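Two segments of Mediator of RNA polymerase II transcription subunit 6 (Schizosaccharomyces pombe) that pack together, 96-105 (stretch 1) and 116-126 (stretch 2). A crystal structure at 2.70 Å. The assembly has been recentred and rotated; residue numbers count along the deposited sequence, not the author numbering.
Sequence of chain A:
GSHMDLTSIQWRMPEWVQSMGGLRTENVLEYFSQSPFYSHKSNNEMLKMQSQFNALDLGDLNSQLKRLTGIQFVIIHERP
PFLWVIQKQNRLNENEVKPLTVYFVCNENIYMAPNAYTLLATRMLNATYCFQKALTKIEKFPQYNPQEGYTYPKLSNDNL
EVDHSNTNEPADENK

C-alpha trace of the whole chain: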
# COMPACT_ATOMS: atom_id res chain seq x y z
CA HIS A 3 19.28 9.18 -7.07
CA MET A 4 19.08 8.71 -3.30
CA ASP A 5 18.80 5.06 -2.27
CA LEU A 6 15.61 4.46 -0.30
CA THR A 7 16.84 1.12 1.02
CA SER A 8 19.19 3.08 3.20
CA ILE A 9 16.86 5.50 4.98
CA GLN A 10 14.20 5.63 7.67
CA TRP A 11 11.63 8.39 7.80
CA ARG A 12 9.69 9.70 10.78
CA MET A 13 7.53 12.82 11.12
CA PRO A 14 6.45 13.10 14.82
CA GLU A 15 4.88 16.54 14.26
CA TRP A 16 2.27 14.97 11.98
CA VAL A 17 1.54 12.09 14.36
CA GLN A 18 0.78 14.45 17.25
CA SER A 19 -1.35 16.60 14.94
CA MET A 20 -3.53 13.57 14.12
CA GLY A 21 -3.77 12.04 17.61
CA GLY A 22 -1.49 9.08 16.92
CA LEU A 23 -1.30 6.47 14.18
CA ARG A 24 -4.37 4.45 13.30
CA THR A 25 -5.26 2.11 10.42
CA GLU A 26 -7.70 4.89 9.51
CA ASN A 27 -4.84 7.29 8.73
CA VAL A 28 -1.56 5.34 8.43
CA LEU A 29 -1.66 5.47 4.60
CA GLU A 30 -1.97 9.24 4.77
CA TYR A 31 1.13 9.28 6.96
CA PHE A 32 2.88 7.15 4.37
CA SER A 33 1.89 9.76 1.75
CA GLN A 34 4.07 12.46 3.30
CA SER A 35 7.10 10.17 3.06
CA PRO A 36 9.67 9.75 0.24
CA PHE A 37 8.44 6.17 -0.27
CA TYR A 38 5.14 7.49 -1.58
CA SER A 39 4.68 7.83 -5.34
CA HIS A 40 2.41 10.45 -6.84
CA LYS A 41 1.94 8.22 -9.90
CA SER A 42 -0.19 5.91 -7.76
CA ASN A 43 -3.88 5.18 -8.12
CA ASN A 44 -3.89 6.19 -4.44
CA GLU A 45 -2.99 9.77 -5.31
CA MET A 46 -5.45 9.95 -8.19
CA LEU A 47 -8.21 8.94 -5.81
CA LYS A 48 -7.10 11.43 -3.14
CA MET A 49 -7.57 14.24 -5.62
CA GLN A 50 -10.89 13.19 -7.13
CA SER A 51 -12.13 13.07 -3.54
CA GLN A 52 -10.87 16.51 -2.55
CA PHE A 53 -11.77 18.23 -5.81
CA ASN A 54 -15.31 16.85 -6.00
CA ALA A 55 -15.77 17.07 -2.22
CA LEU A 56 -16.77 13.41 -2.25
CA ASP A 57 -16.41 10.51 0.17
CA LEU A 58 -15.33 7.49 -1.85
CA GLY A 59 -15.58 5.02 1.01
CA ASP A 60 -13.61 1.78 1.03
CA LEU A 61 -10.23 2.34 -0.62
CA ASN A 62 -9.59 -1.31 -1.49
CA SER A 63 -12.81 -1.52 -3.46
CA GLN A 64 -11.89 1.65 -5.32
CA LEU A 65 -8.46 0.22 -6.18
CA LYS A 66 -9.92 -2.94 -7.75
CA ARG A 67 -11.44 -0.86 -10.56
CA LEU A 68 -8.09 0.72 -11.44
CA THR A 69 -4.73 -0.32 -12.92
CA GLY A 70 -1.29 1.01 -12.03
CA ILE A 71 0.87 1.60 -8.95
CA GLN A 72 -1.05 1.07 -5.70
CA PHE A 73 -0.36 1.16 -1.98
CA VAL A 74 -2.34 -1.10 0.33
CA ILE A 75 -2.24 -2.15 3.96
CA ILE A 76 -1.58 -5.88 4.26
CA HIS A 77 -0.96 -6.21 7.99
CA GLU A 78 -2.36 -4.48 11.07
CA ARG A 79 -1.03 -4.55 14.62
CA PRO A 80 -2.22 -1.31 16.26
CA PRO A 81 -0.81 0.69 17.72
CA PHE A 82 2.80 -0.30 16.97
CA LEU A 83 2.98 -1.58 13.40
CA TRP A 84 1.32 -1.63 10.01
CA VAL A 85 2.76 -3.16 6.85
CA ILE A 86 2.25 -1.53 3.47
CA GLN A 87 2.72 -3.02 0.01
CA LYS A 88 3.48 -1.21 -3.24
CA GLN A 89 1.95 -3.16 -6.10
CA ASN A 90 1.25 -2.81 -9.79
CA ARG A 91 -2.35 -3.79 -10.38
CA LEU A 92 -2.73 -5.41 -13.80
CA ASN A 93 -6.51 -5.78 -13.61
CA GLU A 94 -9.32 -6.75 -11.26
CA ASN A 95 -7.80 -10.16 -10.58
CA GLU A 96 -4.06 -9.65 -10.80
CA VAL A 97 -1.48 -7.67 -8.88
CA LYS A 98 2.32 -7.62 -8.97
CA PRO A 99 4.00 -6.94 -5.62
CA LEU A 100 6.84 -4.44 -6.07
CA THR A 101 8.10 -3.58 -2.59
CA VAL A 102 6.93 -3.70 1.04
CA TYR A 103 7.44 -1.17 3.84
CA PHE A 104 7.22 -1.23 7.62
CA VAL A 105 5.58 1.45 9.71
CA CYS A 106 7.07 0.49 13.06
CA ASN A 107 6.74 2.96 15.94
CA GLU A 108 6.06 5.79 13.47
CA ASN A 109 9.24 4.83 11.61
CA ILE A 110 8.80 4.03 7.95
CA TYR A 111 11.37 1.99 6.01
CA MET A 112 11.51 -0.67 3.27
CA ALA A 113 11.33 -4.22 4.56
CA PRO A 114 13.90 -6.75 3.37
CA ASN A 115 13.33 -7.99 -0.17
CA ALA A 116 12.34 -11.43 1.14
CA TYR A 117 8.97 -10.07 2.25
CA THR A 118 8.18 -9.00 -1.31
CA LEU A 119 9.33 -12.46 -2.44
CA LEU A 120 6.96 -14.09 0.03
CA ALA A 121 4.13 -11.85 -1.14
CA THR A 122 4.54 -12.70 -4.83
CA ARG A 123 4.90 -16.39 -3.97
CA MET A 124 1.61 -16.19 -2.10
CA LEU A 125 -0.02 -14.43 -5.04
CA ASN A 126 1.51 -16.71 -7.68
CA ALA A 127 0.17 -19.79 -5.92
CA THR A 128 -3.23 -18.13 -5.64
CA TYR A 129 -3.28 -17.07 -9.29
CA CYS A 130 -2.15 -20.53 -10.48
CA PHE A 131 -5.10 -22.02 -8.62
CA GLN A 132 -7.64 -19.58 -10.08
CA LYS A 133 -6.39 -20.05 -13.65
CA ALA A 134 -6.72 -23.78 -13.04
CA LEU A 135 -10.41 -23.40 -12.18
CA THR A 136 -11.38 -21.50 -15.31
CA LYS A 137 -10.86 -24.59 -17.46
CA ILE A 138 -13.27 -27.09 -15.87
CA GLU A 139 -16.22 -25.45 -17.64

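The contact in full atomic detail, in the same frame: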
# COMPACT_ATOMS: atom_id res chain seq x y z
N GLU A 96 -5.50 -9.47 -10.91
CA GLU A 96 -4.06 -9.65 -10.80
C GLU A 96 -3.33 -8.43 -10.27
O GLU A 96 -3.70 -7.29 -10.54
CB GLU A 96 -3.45 -10.10 -12.12
CG GLU A 96 -3.83 -11.51 -12.52
CD GLU A 96 -2.94 -12.06 -13.61
OE1 GLU A 96 -3.33 -13.07 -14.24
OE2 GLU A 96 -1.84 -11.49 -13.83
N VAL A 97 -2.28 -8.70 -9.51
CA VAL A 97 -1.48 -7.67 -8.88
C VAL A 97 -0.03 -8.15 -8.84
O VAL A 97 0.23 -9.32 -8.60
CB VAL A 97 -2.02 -7.40 -7.47
CG1 VAL A 97 -0.92 -7.05 -6.51
CG2 VAL A 97 -3.08 -6.31 -7.52
N LYS A 98 0.92 -7.25 -9.09
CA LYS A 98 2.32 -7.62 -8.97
C LYS A 98 2.97 -6.85 -7.83
O LYS A 98 3.09 -5.63 -7.88
CB LYS A 98 3.08 -7.40 -10.28
CG LYS A 98 4.53 -7.83 -10.19
CD LYS A 98 5.29 -7.56 -11.48
CE LYS A 98 6.77 -7.94 -11.35
NZ LYS A 98 7.43 -7.21 -10.23
N PRO A 99 3.37 -7.57 -6.78
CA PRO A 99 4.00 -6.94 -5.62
C PRO A 99 5.36 -6.38 -6.01
O PRO A 99 6.16 -7.11 -6.61
CB PRO A 99 4.17 -8.10 -4.63
CG PRO A 99 3.19 -9.15 -5.10
CD PRO A 99 3.17 -9.01 -6.59
N LEU A 100 5.61 -5.12 -5.68
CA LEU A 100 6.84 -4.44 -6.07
C LEU A 100 7.79 -4.31 -4.90
O LEU A 100 8.94 -4.74 -4.98
CB LEU A 100 6.53 -3.07 -6.68
CG LEU A 100 5.78 -3.18 -8.00
CD1 LEU A 100 5.49 -1.80 -8.62
CD2 LEU A 100 6.58 -4.08 -8.94
N THR A 101 7.32 -3.68 -3.82
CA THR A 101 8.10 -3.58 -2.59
C THR A 101 7.19 -3.53 -1.36
O THR A 101 5.99 -3.22 -1.47
CB THR A 101 9.11 -2.39 -2.62
OG1 THR A 101 9.00 -1.61 -1.41
CG2 THR A 101 8.88 -1.49 -3.81
N VAL A 102 7.72 -3.85 -0.18
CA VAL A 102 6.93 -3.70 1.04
C VAL A 102 7.65 -2.87 2.11
O VAL A 102 8.88 -2.89 2.20
CB VAL A 102 6.37 -5.05 1.60
CG1 VAL A 102 6.75 -6.22 0.71
CG2 VAL A 102 6.81 -5.29 3.03
N TYR A 103 6.88 -2.13 2.89
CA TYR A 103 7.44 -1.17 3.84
C TYR A 103 6.89 -1.45 5.22
O TYR A 103 5.77 -1.93 5.37
CB TYR A 103 7.07 0.26 3.44
CG TYR A 103 7.21 0.57 1.96
CD1 TYR A 103 6.27 0.09 1.05
CD2 TYR A 103 8.26 1.34 1.48
CE1 TYR A 103 6.39 0.36 -0.29
CE2 TYR A 103 8.39 1.61 0.13
CZ TYR A 103 7.44 1.12 -0.75
OH TYR A 103 7.53 1.37 -2.10
N PHE A 104 7.69 -1.14 6.24
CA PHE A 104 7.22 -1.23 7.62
C PHE A 104 6.95 0.15 8.19
O PHE A 104 7.69 1.10 7.95
CB PHE A 104 8.25 -1.95 8.49
CG PHE A 104 8.38 -3.41 8.16
CD1 PHE A 104 7.37 -4.08 7.48
CD2 PHE A 104 9.51 -4.12 8.54
CE1 PHE A 104 7.48 -5.42 7.18
CE2 PHE A 104 9.63 -5.47 8.24
CZ PHE A 104 8.62 -6.12 7.56
N VAL A 105 5.85 0.26 8.93
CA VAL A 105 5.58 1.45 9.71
C VAL A 105 5.64 1.00 11.17
O VAL A 105 4.62 0.63 11.76
CB VAL A 105 4.21 2.08 9.38
CG1 VAL A 105 4.07 3.43 10.06
CG2 VAL A 105 4.06 2.24 7.88
N ALA A 116 12.96 -10.12 0.93
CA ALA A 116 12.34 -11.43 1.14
C ALA A 116 10.84 -11.34 1.36
O ALA A 116 10.09 -12.22 0.94
CB ALA A 116 13.00 -12.14 2.31
N TYR A 117 10.40 -10.26 2.01
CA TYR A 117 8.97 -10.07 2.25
C TYR A 117 8.20 -9.89 0.94
O TYR A 117 7.13 -10.48 0.77
CB TYR A 117 8.73 -8.90 3.21
CG TYR A 117 9.14 -9.25 4.62
CD1 TYR A 117 10.45 -9.06 5.05
CD2 TYR A 117 8.22 -9.80 5.51
CE1 TYR A 117 10.83 -9.40 6.34
CE2 TYR A 117 8.60 -10.14 6.80
CZ TYR A 117 9.90 -9.94 7.21
OH TYR A 117 10.27 -10.28 8.49
N THR A 118 8.76 -9.11 0.02
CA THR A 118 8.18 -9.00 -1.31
C THR A 118 8.15 -10.37 -1.99
O THR A 118 7.13 -10.76 -2.57
CB THR A 118 8.94 -7.97 -2.18
OG1 THR A 118 8.90 -6.68 -1.56
CG2 THR A 118 8.30 -7.86 -3.56
N LEU A 119 9.26 -11.11 -1.88
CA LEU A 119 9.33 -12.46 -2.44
C LEU A 119 8.23 -13.36 -1.90
O LEU A 119 7.58 -14.09 -2.66
CB LEU A 119 10.70 -13.09 -2.18
CG LEU A 119 11.84 -12.51 -3.03
CD1 LEU A 119 13.17 -13.18 -2.73
CD2 LEU A 119 11.51 -12.61 -4.52
N LEU A 120 8.00 -13.29 -0.60
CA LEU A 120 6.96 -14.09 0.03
C LEU A 120 5.59 -13.71 -0.50
O LEU A 120 4.76 -14.58 -0.81
CB LEU A 120 7.00 -13.93 1.55
CG LEU A 120 8.20 -14.66 2.16
CD1 LEU A 120 8.25 -14.52 3.68
CD2 LEU A 120 8.20 -16.13 1.73
N ALA A 121 5.37 -12.40 -0.60
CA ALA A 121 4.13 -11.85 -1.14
C ALA A 121 3.83 -12.40 -2.53
O ALA A 121 2.77 -12.99 -2.74
CB ALA A 121 4.19 -10.35 -1.17
N THR A 122 4.77 -12.24 -3.46
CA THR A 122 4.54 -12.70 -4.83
C THR A 122 4.36 -14.22 -4.88
O THR A 122 3.58 -14.73 -5.68
CB THR A 122 5.66 -12.30 -5.81
OG1 THR A 122 6.73 -13.25 -5.75
CG2 THR A 122 6.20 -10.89 -5.51
N ARG A 123 5.06 -14.95 -4.01
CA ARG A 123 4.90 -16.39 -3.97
C ARG A 123 3.49 -16.77 -3.50
O ARG A 123 2.90 -17.74 -3.98
CB ARG A 123 5.96 -17.04 -3.10
CG ARG A 123 7.24 -17.31 -3.84
CD ARG A 123 8.18 -18.20 -3.05
NE ARG A 123 9.38 -18.54 -3.82
CZ ARG A 123 10.62 -18.42 -3.35
NH1 ARG A 123 10.82 -17.99 -2.11
NH2 ARG A 123 11.65 -18.75 -4.11
N MET A 124 2.97 -15.99 -2.57
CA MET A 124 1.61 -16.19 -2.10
C MET A 124 0.64 -15.93 -3.26
O MET A 124 -0.26 -16.73 -3.52
CB MET A 124 1.31 -15.24 -0.94
CG MET A 124 -0.04 -15.50 -0.28
SD MET A 124 -0.48 -14.16 0.83
CE MET A 124 -0.84 -12.87 -0.35
N LEU A 125 0.86 -14.81 -3.95
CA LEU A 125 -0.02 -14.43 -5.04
C LEU A 125 0.09 -15.37 -6.23
O LEU A 125 -0.93 -15.77 -6.79
CB LEU A 125 0.22 -12.98 -5.46
CG LEU A 125 -0.29 -11.97 -4.42
CD1 LEU A 125 -0.08 -10.54 -4.87
CD2 LEU A 125 -1.76 -12.22 -4.11
N ASN A 126 1.31 -15.75 -6.60
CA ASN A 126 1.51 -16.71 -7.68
C ASN A 126 0.74 -18.00 -7.45
O ASN A 126 0.05 -18.50 -8.35
CB ASN A 126 2.99 -17.03 -7.87
CG ASN A 126 3.75 -15.90 -8.52
OD1 ASN A 126 3.18 -15.08 -9.24
ND2 ASN A 126 5.05 -15.84 -8.26

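A helix laid across a β-strand can be held largely by side-chain packing, and this pair from Mediator subunit 6 is a compact example. The helical segment 116-126 crosses the strand segment 97-105 at 128°, with the axes 7.2 Å apart at their closest, and no clear hydrogen bond joins them. The backbones come nearest at Thr 101 and Thr 118, whose CA atoms lie 5.6 Å apart; Thr 101 turns its side chain away, while Thr 118 points toward the strand, its OG1 3.4 Å from Thr 101 CA.

Pro 99, the most covered residue, points toward the helix. Its ring, puckered C-gamma exo, places CG 3.5 Å from Thr 122 CG2 and 3.6 Å from Leu 125 CD1, while its CB lies 4.1 Å from Ala 121 CB. Leu 125 adopts the extended m,t rotamer, which carries CD1 out to this ring and to Val 97 CG1, 3.9 Å away.

Thr 118, in the m rotamer, sets its methyl CG2 3.5 Å from Leu 100 O and its OG1 3.2 Å from Val 102 CG1. The chi1 of Val 102, -2°, is close to eclipsed, outside the usual wells. Thr 122 instead takes p (85°), from which OG1 makes a weak hydrogen bond to Leu 119 O (3.3 Å) within its own helix, leaving the methyl facing Pro 99.

At the far end, Phe 104 directs its edge at the face of Tyr 117, centroids 5.3 Å apart and planes at 81°, so that slightly positive ring hydrogens meet an electron-rich face; both chi1 angles are m (-68° and -71°), and Phe 104 CZ lies 4.0 Å from Tyr 117 CZ.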